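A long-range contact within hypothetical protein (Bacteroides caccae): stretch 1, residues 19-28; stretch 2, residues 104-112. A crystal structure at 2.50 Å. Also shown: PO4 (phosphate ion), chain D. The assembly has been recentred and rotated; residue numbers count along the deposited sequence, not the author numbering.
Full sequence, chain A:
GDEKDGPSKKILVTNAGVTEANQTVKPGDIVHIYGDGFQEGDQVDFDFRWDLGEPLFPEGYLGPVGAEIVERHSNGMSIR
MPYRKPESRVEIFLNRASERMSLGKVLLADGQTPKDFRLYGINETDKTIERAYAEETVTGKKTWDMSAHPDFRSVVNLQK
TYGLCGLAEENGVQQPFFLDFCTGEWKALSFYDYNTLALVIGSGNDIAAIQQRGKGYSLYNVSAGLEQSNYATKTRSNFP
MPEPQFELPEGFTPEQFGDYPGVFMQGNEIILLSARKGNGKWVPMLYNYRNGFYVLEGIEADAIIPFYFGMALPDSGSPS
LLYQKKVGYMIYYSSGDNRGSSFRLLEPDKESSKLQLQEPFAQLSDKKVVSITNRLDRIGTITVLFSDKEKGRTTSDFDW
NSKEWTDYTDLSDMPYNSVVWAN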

# COMPACT_ATOMS: atom_id res chain seq x y z
N THR A 19 -26.64 -23.32 -21.76
CA THR A 19 -27.81 -22.84 -22.48
C THR A 19 -27.63 -21.38 -22.87
O THR A 19 -27.91 -21.00 -24.00
N GLU A 20 -27.14 -20.57 -21.94
CA GLU A 20 -26.98 -19.13 -22.16
C GLU A 20 -25.60 -18.78 -22.73
O GLU A 20 -25.12 -17.66 -22.55
N ALA A 21 -24.97 -19.72 -23.43
CA ALA A 21 -23.61 -19.52 -23.94
C ALA A 21 -23.50 -18.27 -24.81
O ALA A 21 -24.37 -18.01 -25.64
N ASN A 22 -22.46 -17.49 -24.56
CA ASN A 22 -22.16 -16.28 -25.33
C ASN A 22 -23.21 -15.17 -25.22
O ASN A 22 -23.22 -14.24 -26.02
N GLN A 23 -24.07 -15.24 -24.21
CA GLN A 23 -25.06 -14.21 -23.97
C GLN A 23 -24.67 -13.40 -22.75
O GLN A 23 -23.76 -13.77 -22.01
N THR A 24 -25.35 -12.29 -22.56
CA THR A 24 -25.17 -11.47 -21.37
C THR A 24 -26.15 -11.94 -20.30
O THR A 24 -27.35 -12.08 -20.55
N VAL A 25 -25.64 -12.19 -19.10
CA VAL A 25 -26.46 -12.62 -17.98
C VAL A 25 -26.22 -11.70 -16.80
O VAL A 25 -25.22 -10.99 -16.76
N LYS A 26 -27.14 -11.69 -15.84
CA LYS A 26 -27.04 -10.79 -14.69
C LYS A 26 -26.67 -11.54 -13.41
O LYS A 26 -27.04 -12.69 -13.24
N PRO A 27 -25.93 -10.87 -12.51
CA PRO A 27 -25.74 -11.43 -11.18
C PRO A 27 -27.07 -11.80 -10.55
O PRO A 27 -28.01 -11.01 -10.58
N GLY A 28 -27.16 -13.00 -9.98
CA GLY A 28 -28.40 -13.51 -9.40
C GLY A 28 -29.21 -14.41 -10.33
O GLY A 28 -30.08 -15.14 -9.87
N GLY A 104 -18.54 -23.59 -21.48
CA GLY A 104 -18.88 -22.41 -22.27
C GLY A 104 -18.55 -21.11 -21.57
O GLY A 104 -17.99 -21.11 -20.47
N LYS A 105 -18.93 -20.01 -22.20
CA LYS A 105 -18.63 -18.68 -21.70
C LYS A 105 -19.88 -17.82 -21.68
O LYS A 105 -20.77 -18.00 -22.51
N VAL A 106 -19.93 -16.89 -20.74
CA VAL A 106 -20.98 -15.89 -20.70
C VAL A 106 -20.38 -14.55 -20.36
O VAL A 106 -19.27 -14.48 -19.85
N LEU A 107 -21.11 -13.49 -20.68
CA LEU A 107 -20.74 -12.15 -20.26
C LEU A 107 -21.62 -11.81 -19.07
O LEU A 107 -22.85 -11.80 -19.17
N LEU A 108 -20.99 -11.57 -17.92
CA LEU A 108 -21.70 -11.31 -16.68
C LEU A 108 -21.70 -9.81 -16.41
O LEU A 108 -20.64 -9.19 -16.31
N ALA A 109 -22.89 -9.22 -16.30
CA ALA A 109 -23.01 -7.79 -16.06
C ALA A 109 -22.44 -7.43 -14.69
O ALA A 109 -22.33 -8.29 -13.82
N ASP A 110 -22.09 -6.16 -14.51
CA ASP A 110 -21.46 -5.70 -13.29
C ASP A 110 -22.29 -6.08 -12.06
O ASP A 110 -23.50 -5.87 -12.04
N GLY A 111 -21.64 -6.65 -11.05
CA GLY A 111 -22.30 -6.98 -9.79
C GLY A 111 -21.67 -6.31 -8.59
O GLY A 111 -21.87 -6.75 -7.46
N GLN A 112 -20.92 -5.23 -8.81
CA GLN A 112 -20.24 -4.56 -7.72
C GLN A 112 -21.25 -3.83 -6.85
O GLN A 112 -22.16 -3.19 -7.36

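What forms the apolar centre of the contact? Val 25 lies at its heart, on the same face of the sheet as Leu 108, its partner in a parallel bridge. With chi1 at m, its CG2 comes 4.0 Å from CG2 of Val 106, itself an m rotamer, and 3.9 Å from CD1 of Leu 108. Leu 108 takes chi1 t and chi2 p, which brings the end of its side chain nearer to the first stretch than its CA-to-CB bond alone would suggest. That same CD1 also lies 3.8 Å from CD of Pro 27, so one methyl group touches both Val 25 and the proline ring.

How does the proline close the end of this cluster? Pro 27 points toward the second stretch, its ring puckered C-gamma exo, and Ala 109 points back toward the first. Pro 27 CD sits 4.2 Å from Ala 109 CB and 3.3 Å from Ala 109 O, while Pro 27 CG reaches within 3.7 Å of Gly 111 CA. The absence of a side chain at Gly 111 matters here, because a CB in its ideal position would fall 3.0 Å from Pro 27 CG and clash with it.

What holds the two backbones at this spacing, and what lies on the other face? Val 25 N donates to Leu 107 O at 2.8 Å, and Val 25 O accepts from Ala 109 N at 3.0 Å, so both polar backbone atoms of the central valine are satisfied by the second stretch, one by its strand and the other by the loop residue that follows it. Thr 24 and Leu 107 share the other face, which is more open to solvent. There Thr 24, chi1 m, places OG1 3.6 Å from CD2 of Leu 107, whose rotamer is t, p; this is a contact between a hydroxyl oxygen and a methyl group, not a hydrogen bond.

Where does the packing give way to polar contacts? At the turn from Glu 20 to Gln 23, Asn 22 N donates to Lys 105 O at 2.7 Å. The CA-to-CB bond of Asn 22 points away, but its chi1 m side chain ends nearer, with OD1 4.0 Å from Lys 105 CE. A water links the two residues: it donates to Asn 22 OD1 at 2.9 Å and accepts from Lys 105 N at 2.9 Å. Lys 105, with chi angles m, t, m, t, extends its amine to a phosphate ion, probably from the crystallisation liquor; NZ donates to PO4 O2 and PO4 O4, each at 2.8 Å.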

# COMPACT_ATOMS: atom_id res chain seq x y z
CB THR A 19 -29.09 -23.00 -21.64
OG1 THR A 19 -29.27 -24.39 -21.33
CG2 THR A 19 -30.31 -22.49 -22.39
CB GLU A 20 -27.23 -18.36 -20.85
CG GLU A 20 -28.62 -18.54 -20.25
CD GLU A 20 -28.80 -19.85 -19.49
OE1 GLU A 20 -27.84 -20.62 -19.35
OE2 GLU A 20 -29.93 -20.10 -19.02
CB ALA A 21 -23.16 -20.74 -24.73
CB ASN A 22 -21.91 -16.63 -26.79
CG ASN A 22 -20.75 -17.58 -26.96
OD1 ASN A 22 -19.69 -17.42 -26.34
ND2 ASN A 22 -20.94 -18.60 -27.79
CB GLN A 23 -26.44 -14.84 -23.75
CG GLN A 23 -26.97 -15.60 -24.96
CD GLN A 23 -28.33 -16.25 -24.71
OE1 GLN A 23 -28.98 -15.99 -23.69
NE2 GLN A 23 -28.76 -17.09 -25.64
CB THR A 24 -25.37 -9.98 -21.69
OG1 THR A 24 -24.38 -9.56 -22.64
CG2 THR A 24 -25.23 -9.13 -20.42
CB VAL A 25 -26.17 -14.09 -17.59
CG1 VAL A 25 -26.51 -15.02 -18.75
CG2 VAL A 25 -24.71 -14.28 -17.19
CB LYS A 26 -28.37 -10.05 -14.48
CG LYS A 26 -28.65 -8.99 -15.54
CD LYS A 26 -30.07 -8.45 -15.46
CE LYS A 26 -31.09 -9.46 -15.95
NZ LYS A 26 -32.38 -8.82 -16.34
CB PRO A 27 -25.09 -10.28 -10.42
CG PRO A 27 -24.33 -9.54 -11.45
CD PRO A 27 -25.14 -9.65 -12.71
CB LYS A 105 -17.59 -18.01 -22.58
CG LYS A 105 -16.32 -18.81 -22.76
CD LYS A 105 -15.37 -18.15 -23.74
CE LYS A 105 -15.92 -18.17 -25.15
NZ LYS A 105 -14.94 -17.65 -26.14
CB VAL A 106 -22.08 -16.23 -19.67
CG1 VAL A 106 -22.80 -17.51 -20.06
CG2 VAL A 106 -21.51 -16.35 -18.26
CB LEU A 107 -20.96 -11.16 -21.40
CG LEU A 107 -20.60 -9.70 -21.14
CD1 LEU A 107 -19.15 -9.56 -20.69
CD2 LEU A 107 -20.84 -8.86 -22.38
CB LEU A 108 -21.03 -12.04 -15.52
CG LEU A 108 -21.68 -11.93 -14.14
CD1 LEU A 108 -23.09 -12.50 -14.14
CD2 LEU A 108 -20.83 -12.63 -13.10
CB ALA A 109 -24.47 -7.35 -16.15
CB ASP A 110 -21.25 -4.18 -13.33
CG ASP A 110 -20.50 -3.66 -12.11
OD1 ASP A 110 -21.13 -3.45 -11.05
OD2 ASP A 110 -19.27 -3.46 -12.19
CB GLN A 112 -19.18 -3.58 -8.24
CG GLN A 112 -17.91 -4.28 -8.70
CD GLN A 112 -16.90 -3.31 -9.28
OE1 GLN A 112 -15.83 -3.10 -8.70
NE2 GLN A 112 -17.23 -2.69 -10.40
P PO4 D . -11.77 -18.79 -26.11
O1 PO4 D . -11.47 -19.86 -25.08
O2 PO4 D . -12.24 -17.52 -25.45
O3 PO4 D . -10.54 -18.47 -26.93
O4 PO4 D . -12.87 -19.32 -27.00
O HOH W 1 -19.44 -20.04 -25.04